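Local coordinates for probable 3-hydroxybutyryl-CoA dehydrogenase (Escherichia coli, PDB 3MOG), which catalyses the NAD-dependent oxidation of 3-hydroxyadipyl-CoA to 3-oxoadipyl-CoA in the bacterial breakdown of phenylacetate, at residues Pro230-Asn242 with Arg273-Trp285. Numbering follows the deposited sequence.
With GOL (glycerol), chain H.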
ATOM      1  N   PRO C 230     -18.629   8.969 -16.923  1.00 48.05           N
ATOM      2  CA  PRO C 230     -18.175   8.972 -15.526  1.00 48.56           C
ATOM      3  C   PRO C 230     -17.817  10.367 -14.987  1.00 48.80           C
ATOM      4  O   PRO C 230     -18.093  10.654 -13.837  1.00 48.76           O
ATOM      5  CB  PRO C 230     -16.932   8.082 -15.564  1.00 41.97           C
ATOM      6  CG  PRO C 230     -16.422   8.189 -16.953  1.00 33.67           C
ATOM      7  CD  PRO C 230     -17.685   8.253 -17.801  1.00 37.78           C
ATOM      8  N   LEU C 231     -17.252  11.238 -15.818  1.00 49.81           N
ATOM      9  CA  LEU C 231     -16.753  12.527 -15.310  1.00 50.65           C
ATOM     10  C   LEU C 231     -17.902  13.513 -15.086  1.00 50.69           C
ATOM     11  O   LEU C 231     -18.019  14.113 -14.021  1.00 49.33           O
ATOM     12  CB  LEU C 231     -15.651  13.078 -16.215  1.00 53.57           C
ATOM     13  CG  LEU C 231     -14.422  12.160 -16.346  1.00 55.91           C
ATOM     14  CD1 LEU C 231     -13.617  12.487 -17.580  1.00 51.50           C
ATOM     15  CD2 LEU C 231     -13.528  12.237 -15.114  1.00 48.06           C
ATOM     16  N   GLU C 232     -18.794  13.619 -16.065  1.00 58.22           N
ATOM     17  CA  GLU C 232     -20.043  14.355 -15.879  1.00 56.12           C
ATOM     18  C   GLU C 232     -20.857  13.857 -14.667  1.00 53.36           C
ATOM     19  O   GLU C 232     -21.369  14.671 -13.897  1.00 54.69           O
ATOM     20  CB  GLU C 232     -20.886  14.306 -17.148  1.00 57.13           C
ATOM     21  CG  GLU C 232     -22.124  15.180 -17.075  1.00 67.95           C
ATOM     22  CD  GLU C 232     -22.908  15.225 -18.369  1.00 76.42           C
ATOM     23  OE1 GLU C 232     -22.374  14.787 -19.416  1.00 77.69           O
ATOM     24  OE2 GLU C 232     -24.061  15.707 -18.327  1.00 79.14           O
ATOM     25  N   LEU C 233     -20.968  12.538 -14.500  1.00 53.09           N
ATOM     26  CA  LEU C 233     -21.641  11.949 -13.335  1.00 50.47           C
ATOM     27  C   LEU C 233     -20.962  12.330 -12.017  1.00 50.16           C
ATOM     28  O   LEU C 233     -21.646  12.591 -11.036  1.00 51.45           O
ATOM     29  CB  LEU C 233     -21.755  10.422 -13.458  1.00 50.78           C
ATOM     30  CG  LEU C 233     -22.597   9.645 -12.435  1.00 55.00           C
ATOM     31  CD1 LEU C 233     -24.072   9.963 -12.584  1.00 60.37           C
ATOM     32  CD2 LEU C 233     -22.375   8.149 -12.563  1.00 50.74           C
ATOM     33  N   THR C 234     -19.635  12.401 -11.987  1.00 46.86           N
ATOM     34  CA  THR C 234     -18.976  12.918 -10.773  1.00 52.77           C
ATOM     35  C   THR C 234     -19.302  14.399 -10.501  1.00 58.20           C
ATOM     36  O   THR C 234     -19.441  14.795  -9.339  1.00 57.11           O
ATOM     37  CB  THR C 234     -17.443  12.717 -10.754  1.00 54.94           C
ATOM     38  OG1 THR C 234     -16.820  13.471 -11.803  1.00 51.52           O
ATOM     39  CG2 THR C 234     -17.082  11.257 -10.895  1.00 58.54           C
ATOM     40  N   ASP C 235     -19.424  15.201 -11.567  1.00 57.56           N
ATOM     41  CA  ASP C 235     -19.859  16.608 -11.452  1.00 60.29           C
ATOM     42  C   ASP C 235     -21.291  16.713 -10.922  1.00 56.61           C
ATOM     43  O   ASP C 235     -21.610  17.610 -10.151  1.00 62.20           O
ATOM     44  CB  ASP C 235     -19.735  17.353 -12.790  1.00 54.91           C
ATOM     45  CG  ASP C 235     -18.437  18.160 -12.916  1.00 61.76           C
ATOM     46  OD1 ASP C 235     -17.512  17.956 -12.103  1.00 54.10           O
ATOM     47  OD2 ASP C 235     -18.342  19.009 -13.841  1.00 57.58           O
ATOM     48  N   LEU C 236     -22.138  15.767 -11.309  1.00 61.93           N
ATOM     49  CA  LEU C 236     -23.528  15.755 -10.864  1.00 61.44           C
ATOM     50  C   LEU C 236     -23.761  15.093  -9.514  1.00 59.99           C
ATOM     51  O   LEU C 236     -24.755  15.377  -8.859  1.00 66.16           O
ATOM     52  CB  LEU C 236     -24.408  15.103 -11.924  1.00 69.06           C
ATOM     53  CG  LEU C 236     -25.285  16.086 -12.695  1.00 79.52           C
ATOM     54  CD1 LEU C 236     -25.317  15.735 -14.167  1.00 83.55           C
ATOM     55  CD2 LEU C 236     -26.701  16.122 -12.100  1.00 85.81           C
ATOM     56  N   ILE C 237     -22.876  14.183  -9.113  1.00 61.52           N
ATOM     57  CA  ILE C 237     -22.948  13.598  -7.776  1.00 56.76           C
ATOM     58  C   ILE C 237     -22.346  14.609  -6.799  1.00 53.27           C
ATOM     59  O   ILE C 237     -22.830  14.777  -5.677  1.00 52.62           O
ATOM     60  CB  ILE C 237     -22.244  12.209  -7.698  1.00 56.00           C
ATOM     61  CG1 ILE C 237     -23.068  11.146  -8.433  1.00 63.85           C
ATOM     62  CG2 ILE C 237     -22.067  11.738  -6.239  1.00 52.36           C
ATOM     63  CD1 ILE C 237     -22.343   9.815  -8.613  1.00 60.92           C
ATOM     64  N   GLY C 238     -21.312  15.306  -7.254  1.00 51.06           N
ATOM     65  CA  GLY C 238     -20.598  16.244  -6.405  1.00 50.21           C
ATOM     66  C   GLY C 238     -19.249  15.652  -6.093  1.00 53.42           C
ATOM     67  O   GLY C 238     -19.166  14.583  -5.478  1.00 57.92           O
ATOM     68  N   GLN C 239     -18.197  16.336  -6.538  1.00 46.88           N
ATOM     69  CA  GLN C 239     -16.831  15.848  -6.399  1.00 52.16           C
ATOM     70  C   GLN C 239     -16.481  15.477  -4.971  1.00 53.91           C
ATOM     71  O   GLN C 239     -15.834  14.466  -4.754  1.00 50.22           O
ATOM     72  CB  GLN C 239     -15.811  16.855  -6.944  1.00 47.70           C
ATOM     73  CG  GLN C 239     -15.979  17.170  -8.425  1.00 45.18           C
ATOM     74  CD  GLN C 239     -15.683  15.982  -9.309  1.00 52.38           C
ATOM     75  OE1 GLN C 239     -14.983  15.055  -8.909  1.00 45.17           O
ATOM     76  NE2 GLN C 239     -16.220  16.002 -10.525  1.00 55.71           N
ATOM     77  N   ASP C 240     -16.939  16.284  -4.013  1.00 55.25           N
ATOM     78  CA  ASP C 240     -16.748  15.997  -2.591  1.00 55.47           C
ATOM     79  C   ASP C 240     -17.345  14.657  -2.161  1.00 51.30           C
ATOM     80  O   ASP C 240     -16.706  13.915  -1.425  1.00 54.74           O
ATOM     81  CB  ASP C 240     -17.270  17.148  -1.708  1.00 53.04           C
ATOM     82  CG  ASP C 240     -18.764  17.456  -1.927  1.00 56.64           C
ATOM     83  OD1 ASP C 240     -19.329  17.140  -3.000  1.00 58.99           O
ATOM     84  OD2 ASP C 240     -19.377  18.028  -1.006  1.00 67.22           O
ATOM     85  N   VAL C 241     -18.548  14.348  -2.646  1.00 50.54           N
ATOM     86  CA  VAL C 241     -19.268  13.132  -2.250  1.00 51.91           C
ATOM     87  C   VAL C 241     -18.622  11.884  -2.869  1.00 53.07           C
ATOM     88  O   VAL C 241     -18.348  10.905  -2.164  1.00 58.62           O
ATOM     89  CB  VAL C 241     -20.785  13.217  -2.613  1.00 56.56           C
ATOM     90  CG1 VAL C 241     -21.544  11.951  -2.175  1.00 50.56           C
ATOM     91  CG2 VAL C 241     -21.433  14.465  -1.980  1.00 53.64           C
ATOM     92  N   ASN C 242     -18.343  11.948  -4.172  1.00 44.83           N
ATOM     93  CA  ASN C 242     -17.817  10.802  -4.914  1.00 47.89           C
ATOM     94  C   ASN C 242     -16.399  10.461  -4.470  1.00 47.11           C
ATOM     95  O   ASN C 242     -16.062   9.286  -4.344  1.00 47.67           O
ATOM     96  CB  ASN C 242     -17.971  11.039  -6.426  1.00 43.81           C
ATOM     97  CG  ASN C 242     -17.298   9.979  -7.290  1.00 47.47           C
ATOM     98  OD1 ASN C 242     -16.108  10.091  -7.613  1.00 46.24           O
ATOM     99  ND2 ASN C 242     -18.078   8.983  -7.739  1.00 42.12           N
ATOM    100  N   ARG C 273     -14.103  23.149  -6.219  1.00 55.94           N
ATOM    101  CA  ARG C 273     -14.749  23.007  -7.522  1.00 57.84           C
ATOM    102  C   ARG C 273     -15.561  21.706  -7.573  1.00 57.51           C
ATOM    103  O   ARG C 273     -15.147  20.735  -8.219  1.00 54.64           O
ATOM    104  CB  ARG C 273     -13.709  23.017  -8.648  1.00 56.80           C
ATOM    105  CG  ARG C 273     -13.003  24.331  -8.836  1.00 59.78           C
ATOM    106  CD  ARG C 273     -12.136  24.316 -10.082  1.00 60.09           C
ATOM    107  NE  ARG C 273     -11.334  25.533 -10.177  1.00 67.47           N
ATOM    108  CZ  ARG C 273     -10.544  25.848 -11.197  1.00 67.90           C
ATOM    109  NH1 ARG C 273      -9.854  26.980 -11.166  1.00 76.38           N
ATOM    110  NH2 ARG C 273     -10.432  25.037 -12.242  1.00 73.63           N
ATOM    111  N   LEU C 274     -16.723  21.707  -6.918  1.00 59.94           N
ATOM    112  CA  LEU C 274     -17.439  20.460  -6.588  1.00 59.72           C
ATOM    113  C   LEU C 274     -18.404  19.957  -7.654  1.00 59.89           C
ATOM    114  O   LEU C 274     -19.064  18.930  -7.464  1.00 60.31           O
ATOM    115  CB  LEU C 274     -18.181  20.589  -5.254  1.00 53.12           C
ATOM    116  CG  LEU C 274     -17.473  21.193  -4.036  1.00 61.52           C
ATOM    117  CD1 LEU C 274     -18.478  21.376  -2.888  1.00 55.17           C
ATOM    118  CD2 LEU C 274     -16.266  20.368  -3.585  1.00 62.72           C
ATOM    119  N   GLY C 275     -18.491  20.666  -8.771  1.00 60.85           N
ATOM    120  CA  GLY C 275     -19.337  20.223  -9.874  1.00 63.47           C
ATOM    121  C   GLY C 275     -20.487  21.164 -10.142  1.00 68.51           C
ATOM    122  O   GLY C 275     -20.327  22.392 -10.063  1.00 66.68           O
ATOM    123  N   LYS C 276     -21.639  20.578 -10.463  1.00 66.51           N
ATOM    124  CA  LYS C 276     -22.841  21.327 -10.815  1.00 71.34           C
ATOM    125  C   LYS C 276     -23.243  22.281  -9.695  1.00 70.53           C
ATOM    126  O   LYS C 276     -23.445  23.473  -9.937  1.00 73.23           O
ATOM    127  CB  LYS C 276     -23.993  20.363 -11.129  1.00 70.12           C
ATOM    128  CG  LYS C 276     -25.257  21.031 -11.667  1.00 76.09           C
ATOM    129  CD  LYS C 276     -26.377  20.012 -11.881  1.00 82.98           C
ATOM    130  CE  LYS C 276     -27.524  20.588 -12.713  1.00 83.58           C
ATOM    131  NZ  LYS C 276     -28.496  19.526 -13.134  1.00 81.68           N
ATOM    132  N   LYS C 277     -23.310  21.744  -8.475  1.00 71.45           N
ATOM    133  CA  LYS C 277     -23.800  22.447  -7.283  1.00 73.27           C
ATOM    134  C   LYS C 277     -23.054  23.757  -6.983  1.00 72.36           C
ATOM    135  O   LYS C 277     -23.613  24.657  -6.360  1.00 73.66           O
ATOM    136  CB  LYS C 277     -23.747  21.518  -6.055  1.00 74.00           C
ATOM    137  CG  LYS C 277     -22.321  21.225  -5.549  1.00 76.32           C
ATOM    138  CD  LYS C 277     -22.290  20.751  -4.106  1.00 79.03           C
ATOM    139  CE  LYS C 277     -21.805  19.326  -4.012  1.00 71.91           C
ATOM    140  NZ  LYS C 277     -22.193  18.691  -2.729  1.00 73.76           N
ATOM    141  N   SER C 278     -21.801  23.848  -7.424  1.00 69.10           N
ATOM    142  CA  SER C 278     -20.999  25.046  -7.227  1.00 71.05           C
ATOM    143  C   SER C 278     -20.625  25.725  -8.552  1.00 70.09           C
ATOM    144  O   SER C 278     -19.776  26.620  -8.581  1.00 71.57           O
ATOM    145  CB  SER C 278     -19.759  24.739  -6.362  1.00 73.71           C
ATOM    146  OG  SER C 278     -18.955  23.703  -6.906  1.00 65.97           O
ATOM    147  N   GLY C 279     -21.270  25.301  -9.640  1.00 68.12           N
ATOM    148  CA  GLY C 279     -21.078  25.895 -10.970  1.00 68.36           C
ATOM    149  C   GLY C 279     -19.863  25.465 -11.781  1.00 70.94           C
ATOM    150  O   GLY C 279     -19.823  25.661 -13.001  1.00 73.45           O
ATOM    151  N   LEU C 280     -18.860  24.897 -11.114  1.00 72.34           N
ATOM    152  CA  LEU C 280     -17.623  24.468 -11.776  1.00 68.71           C
ATOM    153  C   LEU C 280     -17.060  23.186 -11.141  1.00 70.29           C
ATOM    154  O   LEU C 280     -16.973  23.068  -9.920  1.00 68.37           O
ATOM    155  CB  LEU C 280     -16.578  25.593 -11.747  1.00 67.03           C
ATOM    156  CG  LEU C 280     -15.259  25.397 -12.510  1.00 70.63           C
ATOM    157  CD1 LEU C 280     -15.489  25.250 -14.014  1.00 60.66           C
ATOM    158  CD2 LEU C 280     -14.268  26.529 -12.224  1.00 68.65           C
ATOM    159  N   GLY C 281     -16.695  22.225 -11.983  1.00 68.62           N
ATOM    160  CA  GLY C 281     -16.052  21.004 -11.524  1.00 65.23           C
ATOM    161  C   GLY C 281     -15.041  20.593 -12.561  1.00 63.98           C
ATOM    162  O   GLY C 281     -14.098  21.336 -12.847  1.00 62.13           O
ATOM    163  N   VAL C 282     -15.246  19.405 -13.126  1.00 62.57           N
ATOM    164  CA  VAL C 282     -14.543  19.002 -14.336  1.00 60.99           C
ATOM    165  C   VAL C 282     -15.020  19.944 -15.437  1.00 62.22           C
ATOM    166  O   VAL C 282     -14.227  20.432 -16.244  1.00 64.50           O
ATOM    167  CB  VAL C 282     -14.856  17.529 -14.716  1.00 60.87           C
ATOM    168  CG1 VAL C 282     -14.392  17.217 -16.119  1.00 52.98           C
ATOM    169  CG2 VAL C 282     -14.205  16.574 -13.741  1.00 53.58           C
ATOM    170  N   TYR C 283     -16.322  20.212 -15.426  1.00 59.03           N
ATOM    171  CA  TYR C 283     -16.964  21.077 -16.400  1.00 63.66           C
ATOM    172  C   TYR C 283     -17.410  22.394 -15.795  1.00 66.79           C
ATOM    173  O   TYR C 283     -17.529  22.527 -14.569  1.00 64.92           O
ATOM    174  CB  TYR C 283     -18.188  20.380 -16.987  1.00 54.27           C
ATOM    175  CG  TYR C 283     -17.850  19.107 -17.695  1.00 55.64           C
ATOM    176  CD1 TYR C 283     -18.057  17.876 -17.077  1.00 48.14           C
ATOM    177  CD2 TYR C 283     -17.305  19.125 -18.978  1.00 53.66           C
ATOM    178  CE1 TYR C 283     -17.742  16.693 -17.722  1.00 43.82           C
ATOM    179  CE2 TYR C 283     -16.986  17.946 -19.633  1.00 59.17           C
ATOM    180  CZ  TYR C 283     -17.210  16.727 -18.994  1.00 54.78           C
ATOM    181  OH  TYR C 283     -16.899  15.543 -19.623  1.00 61.11           O
ATOM    182  N   ASP C 284     -17.663  23.354 -16.685  1.00 73.64           N
ATOM    183  CA  ASP C 284     -18.300  24.624 -16.351  1.00 73.21           C
ATOM    184  C   ASP C 284     -19.797  24.447 -16.531  1.00 74.40           C
ATOM    185  O   ASP C 284     -20.259  24.100 -17.621  1.00 73.36           O
ATOM    186  CB  ASP C 284     -17.787  25.728 -17.281  1.00 73.35           C
ATOM    187  CG  ASP C 284     -17.873  27.101 -16.659  1.00 73.25           C
ATOM    188  OD1 ASP C 284     -18.969  27.473 -16.178  1.00 67.75           O
ATOM    189  OD2 ASP C 284     -16.839  27.806 -16.648  1.00 67.06           O
ATOM    190  N   TRP C 285     -20.553  24.675 -15.465  1.00 77.29           N
ATOM    191  CA  TRP C 285     -21.992  24.442 -15.508  1.00 84.72           C
ATOM    192  C   TRP C 285     -22.825  25.702 -15.778  1.00 90.18           C
ATOM    193  O   TRP C 285     -24.061  25.642 -15.831  1.00 90.07           O
ATOM    194  CB  TRP C 285     -22.447  23.694 -14.255  1.00 84.62           C
ATOM    195  CG  TRP C 285     -21.999  22.265 -14.291  1.00 86.13           C
ATOM    196  CD1 TRP C 285     -20.793  21.770 -13.871  1.00 83.63           C
ATOM    197  CD2 TRP C 285     -22.728  21.152 -14.813  1.00 82.63           C
ATOM    198  NE1 TRP C 285     -20.736  20.416 -14.087  1.00 81.25           N
ATOM    199  CE2 TRP C 285     -21.910  20.007 -14.661  1.00 81.32           C
ATOM    200  CE3 TRP C 285     -23.999  21.006 -15.388  1.00 83.60           C
ATOM    201  CZ2 TRP C 285     -22.322  18.731 -15.061  1.00 78.41           C
ATOM    202  CZ3 TRP C 285     -24.408  19.735 -15.788  1.00 88.88           C
ATOM    203  CH2 TRP C 285     -23.567  18.614 -15.623  1.00 85.55           C
TER
HETATM  204  C1  GOL H 485     -20.699  18.675 -20.456  1.00 74.54           C
HETATM  205  O1  GOL H 485     -21.109  17.345 -20.684  1.00 73.27           O
HETATM  206  C2  GOL H 485     -21.320  19.243 -19.177  1.00 80.90           C
HETATM  207  O2  GOL H 485     -22.685  18.882 -19.055  1.00 85.25           O
HETATM  208  C3  GOL H 485     -21.210  20.765 -19.217  1.00 80.56           C
HETATM  209  O3  GOL H 485     -21.980  21.339 -18.184  1.00 77.93           O
HETATM  210  O   HOH W   1     -22.930  18.750  -7.841  1.00 55.58           O
HETATM  211  O   HOH W   2     -23.812  16.654  -3.939  1.00 73.89           O
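Asp235 reaches from helix 230-237 into the loop 273-285, and its carboxylate takes bonds from three loop residues. OD1 uses its syn lone pair to accept Val282 N at 2.9 Å. OD2 takes Tyr283 N at 2.8 Å, on the syn side and slightly out of the carboxylate plane. The indole of Trp285 also gives NE1 to Asp235 OD2, at 2.8 Å. This donor lies well above the carboxylate plane but meets the oxygen within the plane of its own ring. On the helix side, Gln239 NE2 reaches the anti side of Asp235 OD1. The carboxylate is therefore gripped by four N-H groups. An alanine in place of Asp235 would probably leave the Val282 and Tyr283 amides and the indole N-H without this acceptor, and Gln239 NE2 without one of its two partners.

Asp235 and the Glu232 CG methylene meet the edge of the Trp285 ring, and Leu236 CD1 approaches its CH2 at 3.7 Å. Farther out, the Glu232 carboxylate forms a salt bridge with Arg289. Lys276 CB sits over the centre of one face of the indole; a glycerol lies over the other.

Leu274 meets the break between helices 230-237 and 239-252, at Gly238. Its carbonyl O accepts Gln239 N at 2.9 Å, and its CD2 packs on Asp240 CB. Asp235 O likewise accepts Lys276 N, at 3.0 Å and 170°. A CB on Gly275 would run into this carbonyl, and its backbone angles alone already call for glycine.

Within the C-terminal domain of the 3-hydroxyacyl-CoA dehydrogenase family, the contact ties this helix pair to the loop after helix 263-270. Its chemistry is chiefly that of a buried carboxylate solvated by N-H groups of the loop and of Gln239, which would probably favour its ionised form.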